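Packaging protein UL32 (Human herpesvirus 8 type M, PDB 6XF9) is thought to guide newly made capsids to nuclear replication compartments, supporting cleavage and packaging of viral DNA, and binds zinc and forms a pentameric ring. Local coordinates at residues F2-I10 against T220-L228; L286-S294 against P459-A467. All coordinates share one frame; numbering follows the deposited sequence.

Contact 1: residues F2-I10 against T220-L228; sequences FVPWQLGTI and TKPSLLPAL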
ATOM      1  N   PHE D   2     -13.030 -50.494 -32.095  1.00 66.02           N
ATOM      2  CA  PHE D   2     -13.326 -50.121 -30.728  1.00 64.21           C
ATOM      3  C   PHE D   2     -13.689 -48.694 -30.672  1.00 61.94           C
ATOM      4  O   PHE D   2     -12.894 -47.864 -30.987  1.00 61.18           O
ATOM      5  CB  PHE D   2     -12.165 -50.320 -29.799  1.00 63.89           C
ATOM      6  CG  PHE D   2     -12.385 -49.716 -28.474  1.00 62.28           C
ATOM      7  CD1 PHE D   2     -13.368 -50.161 -27.676  1.00 62.80           C
ATOM      8  CD2 PHE D   2     -11.658 -48.658 -28.058  1.00 61.09           C
ATOM      9  CE1 PHE D   2     -13.615 -49.599 -26.482  1.00 61.92           C
ATOM     10  CE2 PHE D   2     -11.893 -48.086 -26.860  1.00 60.40           C
ATOM     11  CZ  PHE D   2     -12.868 -48.562 -26.074  1.00 61.02           C
ATOM     12  N   VAL D   3     -14.870 -48.438 -30.177  1.00 56.57           N
ATOM     13  CA  VAL D   3     -15.438 -47.092 -30.136  1.00 55.41           C
ATOM     14  C   VAL D   3     -15.783 -46.733 -28.696  1.00 55.34           C
ATOM     15  O   VAL D   3     -16.496 -47.495 -28.028  1.00 56.31           O
ATOM     16  CB  VAL D   3     -16.691 -47.006 -31.022  1.00 55.78           C
ATOM     17  CG1 VAL D   3     -17.501 -45.786 -30.675  1.00 55.35           C
ATOM     18  CG2 VAL D   3     -16.308 -46.949 -32.470  1.00 56.23           C
ATOM     19  N   PRO D   4     -15.306 -45.595 -28.186  1.00 52.51           N
ATOM     20  CA  PRO D   4     -15.607 -45.192 -26.806  1.00 52.48           C
ATOM     21  C   PRO D   4     -17.018 -44.636 -26.650  1.00 52.94           C
ATOM     22  O   PRO D   4     -17.748 -44.429 -27.621  1.00 53.09           O
ATOM     23  CB  PRO D   4     -14.556 -44.113 -26.532  1.00 51.43           C
ATOM     24  CG  PRO D   4     -13.415 -44.466 -27.438  1.00 51.10           C
ATOM     25  CD  PRO D   4     -14.098 -44.919 -28.695  1.00 51.67           C
ATOM     26  N   TRP D   5     -17.376 -44.362 -25.390  1.00 47.73           N
ATOM     27  CA  TRP D   5     -18.669 -43.769 -25.034  1.00 48.45           C
ATOM     28  C   TRP D   5     -19.834 -44.674 -25.395  1.00 49.63           C
ATOM     29  O   TRP D   5     -20.851 -44.231 -25.931  1.00 50.22           O
ATOM     30  CB  TRP D   5     -18.855 -42.397 -25.686  1.00 47.80           C
ATOM     31  CG  TRP D   5     -18.795 -41.303 -24.689  1.00 47.65           C
ATOM     32  CD1 TRP D   5     -19.843 -40.563 -24.226  1.00 48.55           C
ATOM     33  CD2 TRP D   5     -17.626 -40.823 -24.012  1.00 46.68           C
ATOM     34  NE1 TRP D   5     -19.402 -39.659 -23.295  1.00 48.35           N
ATOM     35  CE2 TRP D   5     -18.045 -39.791 -23.144  1.00 47.02           C
ATOM     36  CE3 TRP D   5     -16.263 -41.165 -24.057  1.00 45.72           C
ATOM     37  CZ2 TRP D   5     -17.152 -39.089 -22.320  1.00 46.15           C
ATOM     38  CZ3 TRP D   5     -15.373 -40.473 -23.235  1.00 44.95           C
ATOM     39  CH2 TRP D   5     -15.826 -39.441 -22.379  1.00 45.08           C
ATOM     40  N   GLN D   6     -19.712 -45.947 -25.066  1.00 60.90           N
ATOM     41  CA  GLN D   6     -20.767 -46.894 -25.394  1.00 61.94           C
ATOM     42  C   GLN D   6     -21.382 -47.441 -24.130  1.00 63.59           C
ATOM     43  O   GLN D   6     -20.693 -48.078 -23.327  1.00 64.06           O
ATOM     44  CB  GLN D   6     -20.259 -48.031 -26.269  1.00 61.78           C
ATOM     45  CG  GLN D   6     -19.796 -47.510 -27.587  1.00 60.69           C
ATOM     46  CD  GLN D   6     -19.971 -48.497 -28.699  1.00 61.19           C
ATOM     47  OE1 GLN D   6     -21.063 -48.576 -29.293  1.00 61.72           O
ATOM     48  NE2 GLN D   6     -18.906 -49.235 -29.025  1.00 61.23           N
ATOM     49  N   LEU D   7     -22.683 -47.206 -23.970  1.00 53.91           N
ATOM     50  CA  LEU D   7     -23.383 -47.739 -22.812  1.00 55.89           C
ATOM     51  C   LEU D   7     -23.061 -49.217 -22.595  1.00 56.72           C
ATOM     52  O   LEU D   7     -22.734 -49.634 -21.471  1.00 57.85           O
ATOM     53  CB  LEU D   7     -24.876 -47.517 -23.008  1.00 56.71           C
ATOM     54  CG  LEU D   7     -25.844 -47.918 -21.915  1.00 58.85           C
ATOM     55  CD1 LEU D   7     -25.293 -47.587 -20.544  1.00 59.99           C
ATOM     56  CD2 LEU D   7     -27.159 -47.169 -22.180  1.00 59.37           C
ATOM     57  N   GLY D   8     -23.029 -49.998 -23.683  1.00 55.27           N
ATOM     58  CA  GLY D   8     -22.682 -51.405 -23.567  1.00 55.85           C
ATOM     59  C   GLY D   8     -21.337 -51.639 -22.904  1.00 55.87           C
ATOM     60  O   GLY D   8     -21.179 -52.579 -22.122  1.00 57.19           O
ATOM     61  N   THR D   9     -20.345 -50.786 -23.205  1.00 63.19           N
ATOM     62  CA  THR D   9     -19.027 -50.953 -22.596  1.00 62.82           C
ATOM     63  C   THR D   9     -19.119 -50.766 -21.086  1.00 64.28           C
ATOM     64  O   THR D   9     -18.434 -51.452 -20.310  1.00 65.02           O
ATOM     65  CB  THR D   9     -18.034 -49.951 -23.177  1.00 60.92           C
ATOM     66  OG1 THR D   9     -18.305 -49.711 -24.571  1.00 59.90           O
ATOM     67  CG2 THR D   9     -16.629 -50.504 -23.028  1.00 60.59           C
ATOM     68  N   ILE D  10     -19.971 -49.830 -20.657  1.00 61.04           N
ATOM     69  CA  ILE D  10     -20.193 -49.601 -19.232  1.00 62.78           C
ATOM     70  C   ILE D  10     -20.841 -50.822 -18.605  1.00 64.82           C
ATOM     71  O   ILE D  10     -20.443 -51.273 -17.519  1.00 66.14           O
ATOM     72  CB  ILE D  10     -21.044 -48.337 -19.010  1.00 63.07           C
ATOM     73  CG1 ILE D  10     -20.215 -47.077 -19.302  1.00 60.96           C
ATOM     74  CG2 ILE D  10     -21.574 -48.322 -17.586  1.00 65.42           C
ATOM     75  CD1 ILE D  10     -21.047 -45.877 -19.636  1.00 60.58           C
ATOM     76  N   THR D 220     -27.072 -42.482 -33.801  1.00 61.05           N
ATOM     77  CA  THR D 220     -26.507 -42.148 -32.512  1.00 60.21           C
ATOM     78  C   THR D 220     -26.433 -43.363 -31.603  1.00 59.84           C
ATOM     79  O   THR D 220     -27.281 -44.253 -31.644  1.00 60.86           O
ATOM     80  CB  THR D 220     -27.315 -41.021 -31.871  1.00 60.91           C
ATOM     81  OG1 THR D 220     -28.667 -41.450 -31.668  1.00 62.21           O
ATOM     82  CG2 THR D 220     -27.304 -39.789 -32.770  1.00 61.45           C
ATOM     83  N   LYS D 221     -25.421 -43.362 -30.749  1.00 57.57           N
ATOM     84  CA  LYS D 221     -25.225 -44.356 -29.710  1.00 57.37           C
ATOM     85  C   LYS D 221     -26.195 -44.147 -28.547  1.00 58.25           C
ATOM     86  O   LYS D 221     -26.869 -43.115 -28.448  1.00 58.75           O
ATOM     87  CB  LYS D 221     -23.777 -44.285 -29.248  1.00 56.42           C
ATOM     88  CG  LYS D 221     -22.816 -44.382 -30.404  1.00 55.68           C
ATOM     89  CD  LYS D 221     -21.404 -44.675 -29.921  1.00 54.97           C
ATOM     90  CE  LYS D 221     -20.749 -43.437 -29.405  1.00 54.14           C
ATOM     91  NZ  LYS D 221     -19.273 -43.550 -29.407  1.00 53.18           N
ATOM     92  N   PRO D 222     -26.299 -45.127 -27.646  1.00 52.86           N
ATOM     93  CA  PRO D 222     -27.277 -45.024 -26.549  1.00 53.78           C
ATOM     94  C   PRO D 222     -26.977 -43.896 -25.560  1.00 53.61           C
ATOM     95  O   PRO D 222     -25.824 -43.621 -25.213  1.00 52.88           O
ATOM     96  CB  PRO D 222     -27.168 -46.387 -25.851  1.00 53.99           C
ATOM     97  CG  PRO D 222     -26.553 -47.305 -26.863  1.00 53.63           C
ATOM     98  CD  PRO D 222     -25.664 -46.457 -27.701  1.00 52.52           C
ATOM     99  N   SER D 223     -28.045 -43.268 -25.080  1.00 57.38           N
ATOM    100  CA  SER D 223     -27.926 -42.229 -24.068  1.00 57.16           C
ATOM    101  C   SER D 223     -27.430 -42.821 -22.768  1.00 57.52           C
ATOM    102  O   SER D 223     -27.897 -43.877 -22.333  1.00 58.47           O
ATOM    103  CB  SER D 223     -29.275 -41.557 -23.842  1.00 58.20           C
ATOM    104  OG  SER D 223     -29.361 -41.037 -22.527  1.00 58.80           O
ATOM    105  N   LEU D 224     -26.487 -42.130 -22.132  1.00 51.86           N
ATOM    106  CA  LEU D 224     -25.978 -42.569 -20.839  1.00 52.15           C
ATOM    107  C   LEU D 224     -26.798 -42.039 -19.676  1.00 53.23           C
ATOM    108  O   LEU D 224     -26.468 -42.336 -18.520  1.00 53.97           O
ATOM    109  CB  LEU D 224     -24.512 -42.162 -20.666  1.00 51.12           C
ATOM    110  CG  LEU D 224     -23.572 -42.611 -21.791  1.00 50.09           C
ATOM    111  CD1 LEU D 224     -22.131 -42.285 -21.487  1.00 49.00           C
ATOM    112  CD2 LEU D 224     -23.730 -44.097 -22.020  1.00 50.75           C
ATOM    113  N   LEU D 225     -27.839 -41.249 -19.944  1.00 55.42           N
ATOM    114  CA  LEU D 225     -28.663 -40.719 -18.858  1.00 56.59           C
ATOM    115  C   LEU D 225     -29.169 -41.763 -17.871  1.00 58.09           C
ATOM    116  O   LEU D 225     -29.076 -41.511 -16.653  1.00 58.98           O
ATOM    117  CB  LEU D 225     -29.857 -39.957 -19.437  1.00 56.78           C
ATOM    118  CG  LEU D 225     -29.570 -38.488 -19.621  1.00 56.15           C
ATOM    119  CD1 LEU D 225     -30.822 -37.776 -20.097  1.00 56.52           C
ATOM    120  CD2 LEU D 225     -29.111 -37.980 -18.281  1.00 56.86           C
ATOM    121  N   PRO D 226     -29.676 -42.936 -18.289  1.00 60.59           N
ATOM    122  CA  PRO D 226     -30.137 -43.903 -17.281  1.00 61.66           C
ATOM    123  C   PRO D 226     -29.038 -44.303 -16.312  1.00 62.05           C
ATOM    124  O   PRO D 226     -29.290 -44.396 -15.101  1.00 63.18           O
ATOM    125  CB  PRO D 226     -30.631 -45.078 -18.135  1.00 61.60           C
ATOM    126  CG  PRO D 226     -30.994 -44.452 -19.440  1.00 60.72           C
ATOM    127  CD  PRO D 226     -29.947 -43.428 -19.656  1.00 59.96           C
ATOM    128  N   ALA D 227     -27.821 -44.546 -16.815  1.00 59.35           N
ATOM    129  CA  ALA D 227     -26.717 -44.919 -15.933  1.00 59.64           C
ATOM    130  C   ALA D 227     -26.451 -43.827 -14.911  1.00 60.30           C
ATOM    131  O   ALA D 227     -26.210 -44.109 -13.731  1.00 61.48           O
ATOM    132  CB  ALA D 227     -25.462 -45.192 -16.753  1.00 58.48           C
ATOM    133  N   LEU D 228     -26.441 -42.573 -15.365  1.00 66.49           N
ATOM    134  CA  LEU D 228     -26.326 -41.436 -14.456  1.00 66.90           C
ATOM    135  C   LEU D 228     -27.455 -41.442 -13.433  1.00 68.25           C
ATOM    136  O   LEU D 228     -27.211 -41.443 -12.221  1.00 69.57           O
ATOM    137  CB  LEU D 228     -26.318 -40.135 -15.272  1.00 65.64           C
ATOM    138  CG  LEU D 228     -26.537 -38.782 -14.593  1.00 66.10           C
ATOM    139  CD1 LEU D 228     -25.353 -38.400 -13.737  1.00 66.44           C
ATOM    140  CD2 LEU D 228     -26.796 -37.715 -15.654  1.00 64.86           C
TER

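Contact 2: residues L286-S294 against P459-A467; sequences LRYKNGTAS and PSQTSHLYA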
ATOM      1  N   LEU D 286     -20.386 -32.920  -2.932  1.00 58.33           N
ATOM      2  CA  LEU D 286     -21.659 -32.404  -3.315  1.00 57.59           C
ATOM      3  C   LEU D 286     -22.180 -31.469  -2.239  1.00 56.87           C
ATOM      4  O   LEU D 286     -22.620 -31.898  -1.239  1.00 57.30           O
ATOM      5  CB  LEU D 286     -22.619 -33.547  -3.526  1.00 58.03           C
ATOM      6  CG  LEU D 286     -24.012 -33.184  -3.890  1.00 57.34           C
ATOM      7  CD1 LEU D 286     -23.955 -32.280  -5.051  1.00 56.75           C
ATOM      8  CD2 LEU D 286     -24.754 -34.374  -4.325  1.00 57.64           C
ATOM      9  N   ARG D 287     -22.232 -30.194  -2.530  1.00 64.75           N
ATOM     10  CA  ARG D 287     -22.663 -29.175  -1.616  1.00 64.04           C
ATOM     11  C   ARG D 287     -23.751 -28.372  -2.233  1.00 63.55           C
ATOM     12  O   ARG D 287     -23.731 -28.201  -3.396  1.00 63.24           O
ATOM     13  CB  ARG D 287     -21.549 -28.211  -1.448  1.00 63.15           C
ATOM     14  CG  ARG D 287     -20.575 -28.556  -0.398  1.00 63.65           C
ATOM     15  CD  ARG D 287     -19.414 -27.627  -0.507  1.00 62.42           C
ATOM     16  NE  ARG D 287     -18.473 -28.125  -1.447  1.00 62.78           N
ATOM     17  CZ  ARG D 287     -17.613 -29.074  -1.171  1.00 63.91           C
ATOM     18  NH1 ARG D 287     -17.610 -29.599   0.023  1.00 64.70           N
ATOM     19  NH2 ARG D 287     -16.775 -29.486  -2.086  1.00 63.85           N
ATOM     20  N   TYR D 288     -24.657 -27.807  -1.449  1.00 61.61           N
ATOM     21  CA  TYR D 288     -25.764 -27.031  -1.976  1.00 61.29           C
ATOM     22  C   TYR D 288     -25.812 -25.591  -1.647  1.00 60.52           C
ATOM     23  O   TYR D 288     -25.368 -25.231  -0.632  1.00 60.48           O
ATOM     24  CB  TYR D 288     -27.046 -27.592  -1.484  1.00 62.03           C
ATOM     25  CG  TYR D 288     -27.331 -28.876  -2.085  1.00 62.77           C
ATOM     26  CD1 TYR D 288     -26.887 -30.011  -1.526  1.00 63.40           C
ATOM     27  CD2 TYR D 288     -28.009 -28.965  -3.226  1.00 62.67           C
ATOM     28  CE1 TYR D 288     -27.128 -31.200  -2.096  1.00 63.76           C
ATOM     29  CE2 TYR D 288     -28.245 -30.148  -3.787  1.00 63.03           C
ATOM     30  CZ  TYR D 288     -27.783 -31.229  -3.204  1.00 63.68           C
ATOM     31  OH  TYR D 288     -28.002 -32.386  -3.727  1.00 64.15           O
ATOM     32  N   LYS D 289     -26.262 -24.770  -2.558  1.00 54.55           N
ATOM     33  CA  LYS D 289     -26.438 -23.361  -2.324  1.00 53.99           C
ATOM     34  C   LYS D 289     -27.418 -22.773  -3.314  1.00 54.11           C
ATOM     35  O   LYS D 289     -27.311 -23.060  -4.425  1.00 54.12           O
ATOM     36  CB  LYS D 289     -25.129 -22.633  -2.483  1.00 52.65           C
ATOM     37  CG  LYS D 289     -24.953 -21.429  -1.627  1.00 51.88           C
ATOM     38  CD  LYS D 289     -23.818 -20.619  -2.152  1.00 50.29           C
ATOM     39  CE  LYS D 289     -23.462 -19.507  -1.226  1.00 49.76           C
ATOM     40  NZ  LYS D 289     -22.573 -18.487  -1.794  1.00 48.05           N
ATOM     41  N   ASN D 290     -28.380 -21.982  -2.894  1.00 62.55           N
ATOM     42  CA  ASN D 290     -29.303 -21.315  -3.782  1.00 62.69           C
ATOM     43  C   ASN D 290     -29.968 -22.165  -4.820  1.00 63.41           C
ATOM     44  O   ASN D 290     -30.045 -21.798  -5.895  1.00 63.58           O
ATOM     45  CB  ASN D 290     -28.654 -20.140  -4.428  1.00 61.67           C
ATOM     46  CG  ASN D 290     -28.931 -18.870  -3.734  1.00 61.80           C
ATOM     47  OD1 ASN D 290     -29.833 -18.163  -4.082  1.00 62.40           O
ATOM     48  ND2 ASN D 290     -28.191 -18.593  -2.710  1.00 61.22           N
ATOM     49  N   GLY D 291     -30.430 -23.327  -4.526  1.00 47.91           N
ATOM     50  CA  GLY D 291     -31.069 -24.092  -5.574  1.00 48.49           C
ATOM     51  C   GLY D 291     -30.123 -24.709  -6.577  1.00 48.25           C
ATOM     52  O   GLY D 291     -30.570 -25.197  -7.618  1.00 48.60           O
ATOM     53  N   THR D 292     -28.825 -24.651  -6.327  1.00 47.10           N
ATOM     54  CA  THR D 292     -27.837 -25.331  -7.141  1.00 46.74           C
ATOM     55  C   THR D 292     -27.044 -26.272  -6.253  1.00 46.99           C
ATOM     56  O   THR D 292     -27.167 -26.249  -5.028  1.00 47.27           O
ATOM     57  CB  THR D 292     -26.881 -24.350  -7.804  1.00 45.52           C
ATOM     58  OG1 THR D 292     -26.012 -23.807  -6.806  1.00 44.64           O
ATOM     59  CG2 THR D 292     -27.655 -23.234  -8.437  1.00 45.55           C
ATOM     60  N   ALA D 293     -26.217 -27.101  -6.889  1.00 45.92           N
ATOM     61  CA  ALA D 293     -25.362 -28.047  -6.187  1.00 46.27           C
ATOM     62  C   ALA D 293     -24.000 -28.049  -6.863  1.00 45.71           C
ATOM     63  O   ALA D 293     -23.874 -27.671  -8.029  1.00 44.99           O
ATOM     64  CB  ALA D 293     -25.968 -29.450  -6.186  1.00 47.26           C
ATOM     65  N   SER D 294     -22.969 -28.481  -6.128  1.00 56.77           N
ATOM     66  CA  SER D 294     -21.634 -28.473  -6.719  1.00 55.75           C
ATOM     67  C   SER D 294     -21.485 -29.466  -7.852  1.00 56.35           C
ATOM     68  O   SER D 294     -20.506 -29.365  -8.599  1.00 55.48           O
ATOM     69  CB  SER D 294     -20.560 -28.762  -5.682  1.00 56.26           C
ATOM     70  OG  SER D 294     -20.829 -29.966  -5.014  1.00 58.11           O
ATOM     71  N   PRO D 459     -17.744 -13.050 -11.963  1.00 45.08           N
ATOM     72  CA  PRO D 459     -17.467 -14.163 -11.039  1.00 44.75           C
ATOM     73  C   PRO D 459     -17.738 -13.854  -9.584  1.00 45.22           C
ATOM     74  O   PRO D 459     -18.137 -14.766  -8.851  1.00 45.89           O
ATOM     75  CB  PRO D 459     -15.982 -14.447 -11.275  1.00 43.81           C
ATOM     76  CG  PRO D 459     -15.774 -14.066 -12.683  1.00 43.65           C
ATOM     77  CD  PRO D 459     -16.673 -12.890 -12.960  1.00 44.32           C
ATOM     78  N   SER D 460     -17.593 -12.603  -9.139  1.00 53.76           N
ATOM     79  CA  SER D 460     -17.915 -12.301  -7.743  1.00 53.95           C
ATOM     80  C   SER D 460     -19.396 -12.494  -7.489  1.00 55.06           C
ATOM     81  O   SER D 460     -19.785 -13.035  -6.449  1.00 55.73           O
ATOM     82  CB  SER D 460     -17.506 -10.873  -7.388  1.00 53.94           C
ATOM     83  OG  SER D 460     -18.142  -9.926  -8.237  1.00 54.40           O
ATOM     84  N   GLN D 461     -20.234 -12.059  -8.429  1.00 48.32           N
ATOM     85  CA  GLN D 461     -21.655 -12.356  -8.338  1.00 49.34           C
ATOM     86  C   GLN D 461     -21.880 -13.861  -8.307  1.00 49.71           C
ATOM     87  O   GLN D 461     -22.611 -14.367  -7.449  1.00 50.59           O
ATOM     88  CB  GLN D 461     -22.404 -11.695  -9.504  1.00 50.03           C
ATOM     89  CG  GLN D 461     -23.794 -12.284  -9.718  1.00 51.70           C
ATOM     90  CD  GLN D 461     -24.554 -11.707 -10.926  1.00 52.83           C
ATOM     91  OE1 GLN D 461     -24.016 -10.898 -11.693  1.00 52.58           O
ATOM     92  NE2 GLN D 461     -25.804 -12.160 -11.114  1.00 54.20           N
ATOM     93  N   THR D 462     -21.211 -14.604  -9.200  1.00 43.47           N
ATOM     94  CA  THR D 462     -21.386 -16.055  -9.234  1.00 43.70           C
ATOM     95  C   THR D 462     -20.943 -16.698  -7.941  1.00 43.68           C
ATOM     96  O   THR D 462     -21.630 -17.575  -7.413  1.00 44.71           O
ATOM     97  CB  THR D 462     -20.616 -16.675 -10.394  1.00 43.12           C
ATOM     98  OG1 THR D 462     -21.063 -16.094 -11.615  1.00 43.32           O
ATOM     99  CG2 THR D 462     -20.827 -18.188 -10.431  1.00 43.72           C
ATOM    100  N   SER D 463     -19.792 -16.291  -7.418  1.00 50.24           N
ATOM    101  CA  SER D 463     -19.327 -16.893  -6.176  1.00 50.34           C
ATOM    102  C   SER D 463     -20.260 -16.590  -5.018  1.00 51.28           C
ATOM    103  O   SER D 463     -20.440 -17.435  -4.127  1.00 52.05           O
ATOM    104  CB  SER D 463     -17.937 -16.394  -5.828  1.00 49.48           C
ATOM    105  OG  SER D 463     -17.594 -16.929  -4.565  1.00 50.35           O
ATOM    106  N   HIS D 464     -20.862 -15.397  -5.000  1.00 65.33           N
ATOM    107  CA  HIS D 464     -21.831 -15.116  -3.949  1.00 66.08           C
ATOM    108  C   HIS D 464     -23.049 -16.024  -4.104  1.00 67.07           C
ATOM    109  O   HIS D 464     -23.521 -16.607  -3.123  1.00 67.84           O
ATOM    110  CB  HIS D 464     -22.238 -13.632  -3.947  1.00 65.89           C
ATOM    111  CG  HIS D 464     -21.238 -12.722  -3.284  1.00 65.47           C
ATOM    112  ND1 HIS D 464     -20.913 -12.807  -1.944  1.00 65.84           N
ATOM    113  CD2 HIS D 464     -20.570 -11.635  -3.760  1.00 64.89           C
ATOM    114  CE1 HIS D 464     -20.032 -11.861  -1.643  1.00 65.54           C
ATOM    115  NE2 HIS D 464     -19.817 -11.128  -2.724  1.00 64.78           N
ATOM    116  N   LEU D 465     -23.523 -16.217  -5.340  1.00 46.56           N
ATOM    117  CA  LEU D 465     -24.832 -16.832  -5.563  1.00 47.63           C
ATOM    118  C   LEU D 465     -24.828 -18.363  -5.413  1.00 48.20           C
ATOM    119  O   LEU D 465     -25.658 -18.912  -4.675  1.00 48.99           O
ATOM    120  CB  LEU D 465     -25.351 -16.453  -6.954  1.00 47.96           C
ATOM    121  CG  LEU D 465     -25.859 -15.022  -7.228  1.00 48.13           C
ATOM    122  CD1 LEU D 465     -26.472 -14.893  -8.645  1.00 48.78           C
ATOM    123  CD2 LEU D 465     -26.813 -14.516  -6.138  1.00 48.59           C
ATOM    124  N   TYR D 466     -23.890 -19.073  -6.058  1.00 47.53           N
ATOM    125  CA  TYR D 466     -24.083 -20.494  -6.364  1.00 48.22           C
ATOM    126  C   TYR D 466     -22.928 -21.372  -5.872  1.00 47.99           C
ATOM    127  O   TYR D 466     -21.848 -20.900  -5.494  1.00 47.07           O
ATOM    128  CB  TYR D 466     -24.265 -20.710  -7.878  1.00 48.29           C
ATOM    129  CG  TYR D 466     -25.481 -20.009  -8.442  1.00 48.88           C
ATOM    130  CD1 TYR D 466     -26.696 -20.080  -7.796  1.00 49.91           C
ATOM    131  CD2 TYR D 466     -25.402 -19.257  -9.595  1.00 48.66           C
ATOM    132  CE1 TYR D 466     -27.819 -19.444  -8.284  1.00 50.60           C
ATOM    133  CE2 TYR D 466     -26.518 -18.606 -10.098  1.00 49.70           C
ATOM    134  CZ  TYR D 466     -27.723 -18.699  -9.428  1.00 50.77           C
ATOM    135  OH  TYR D 466     -28.841 -18.043  -9.894  1.00 51.79           O
ATOM    136  N   ALA D 467     -23.203 -22.682  -5.870  1.00 61.31           N
ATOM    137  CA  ALA D 467     -22.242 -23.734  -5.518  1.00 61.32           C
ATOM    138  C   ALA D 467     -21.456 -24.194  -6.732  1.00 60.85           C
ATOM    139  O   ALA D 467     -20.367 -24.774  -6.579  1.00 60.83           O
ATOM    140  CB  ALA D 467     -22.952 -24.928  -4.887  1.00 62.22           C
ATOM    141  OXT ALA D 467     -21.902 -23.996  -7.875  1.00 60.71           O
TER

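Contact 1: residues F2-I10 against T220-L228
Leu-7 and Leu-224 carry the apolar half of this contact, their side chains sliding past each other in opposite directions until CB of Leu-7 meets CD2 of Leu-224 at 3.7 Å. The two methyls of Leu-224 divide the work. CD2 also takes CD1 of Ile-10 at 4.0 Å, one helical turn on from Leu-7, while CD1 reaches CD1 of Trp-5 at 4.0 Å, coming obliquely to an indole whose side chain the leucine crosses at about a right angle. CD2 of Leu-7 packs against CB of Pro-222 at 3.8 Å, and its CD1 branch approaches the methyl of Ala-227.

Polar contacts are concentrated on Lys-221. Its chain runs past Gln-6, bends at chi3 (-79°) and delivers NZ to Pro-4 O in a hydrogen bond nearly along the C=O axis (169° at the oxygen). The modelled 2.5 Å between NZ and Pro-4 O is unusually short, and the exact length is doubtful. Gln-6 crosses the lysine at about a right angle, its CG 4.0 Å from Lys-221 CD. The amide of Gln-6 turns back to its own segment, where NE2 donates to Val-3 O at 3.1 Å from a position tilted 27° off the carbonyl plane.

Helix starts frame both sides. Gln-6 occupies the N-cap position of helix 7-12, and Ser-223 OG accepts a capping bond from Leu-225 N ahead of helix 225-235. Beyond the segments, Trp-5 NE1 bonds to Ala-303 O, and its ring meets Phe-386 edge-to-face.

The chemistry is thus that of a buried lysine whose ammonium group is met by a neutral carbonyl, which it would probably polarise, beside an apolar patch centred on Leu-7 and Leu-224 that joins the N-terminal arm to the lead-in of a helix more than 200 residues further along the chain.

Contact 2: residues L286-S294 against P459-A467
Ala-467, the last residue of the chain, meets the hairpin through its backbone and its methyl. Its N-H points almost straight at Thr-292 OG1 (3.2 Å from N to OG1, 172° at the hydrogen), while CB rests 3.7 Å from Arg-287 O and comes close to Ser-294 N. Just before it, the side chains of Tyr-466 and Thr-292 cross at about a right angle, and CG2 of Thr-292 comes obliquely to CD1 of the ring at 3.4 Å; Asn-290 CB lies at the ring edge, 3.9 Å from the same CD1. Lys-289 reaches furthest: extended beyond CG, it runs alongside the backbone of the helix end, CD 3.6 Å from Leu-465 O, and NZ donates to His-464 O. That bond is modelled very short, so its exact length is doubtful.

What positions these groups is the type I' turn from Lys-289 to Thr-292. With chi1 at 72°, Thr-292 OG1 sits between its own backbone N and carbonyl carbon, and it donates in the carbonyl plane to Lys-289 O at 2.8 Å. Through this bond the hydroxyl that accepts from the backbone N-H of Ala-467 is held to the turn; Lys-289 O also accepts from Thr-292 N. On the other segment, Leu-465 CB covers one face of the Tyr-466 ring, and Tyr-466 OH bonds to His-364 ND1.

Helix 360-369 flanks the site, its Lys-365 forming a salt bridge with the terminal OXT of Ala-467. Helix 416-430 packs against Ser-463 and Ser-294, and Phe-153 of a neighbouring subunit lies on Leu-465, placing the junction of strands 288-289 and 292-293 with helix 459-465 at a subunit interface.

The two contacts lie in series along the chain: contact 1 closes before contact 2 opens, and they share no helix or strand. Their centres are 30 Å apart and their nearest atoms about 10 Å, with no touch. Contact 1 fastens the N-terminal end to the start of helix 225-235; contact 2 fastens the C-terminal end to a two-stranded hairpin. Between them, the two contacts tie both chain ends into this largely helical subunit. The side chain of Thr-292 in contact 2 is about 9 Å from a zinc ion, close to the Cys-296 site. The side chain of Trp-5 in contact 1 is about 12 Å from those of both Cys-299 of that site and His-130 of the Cys-52 site.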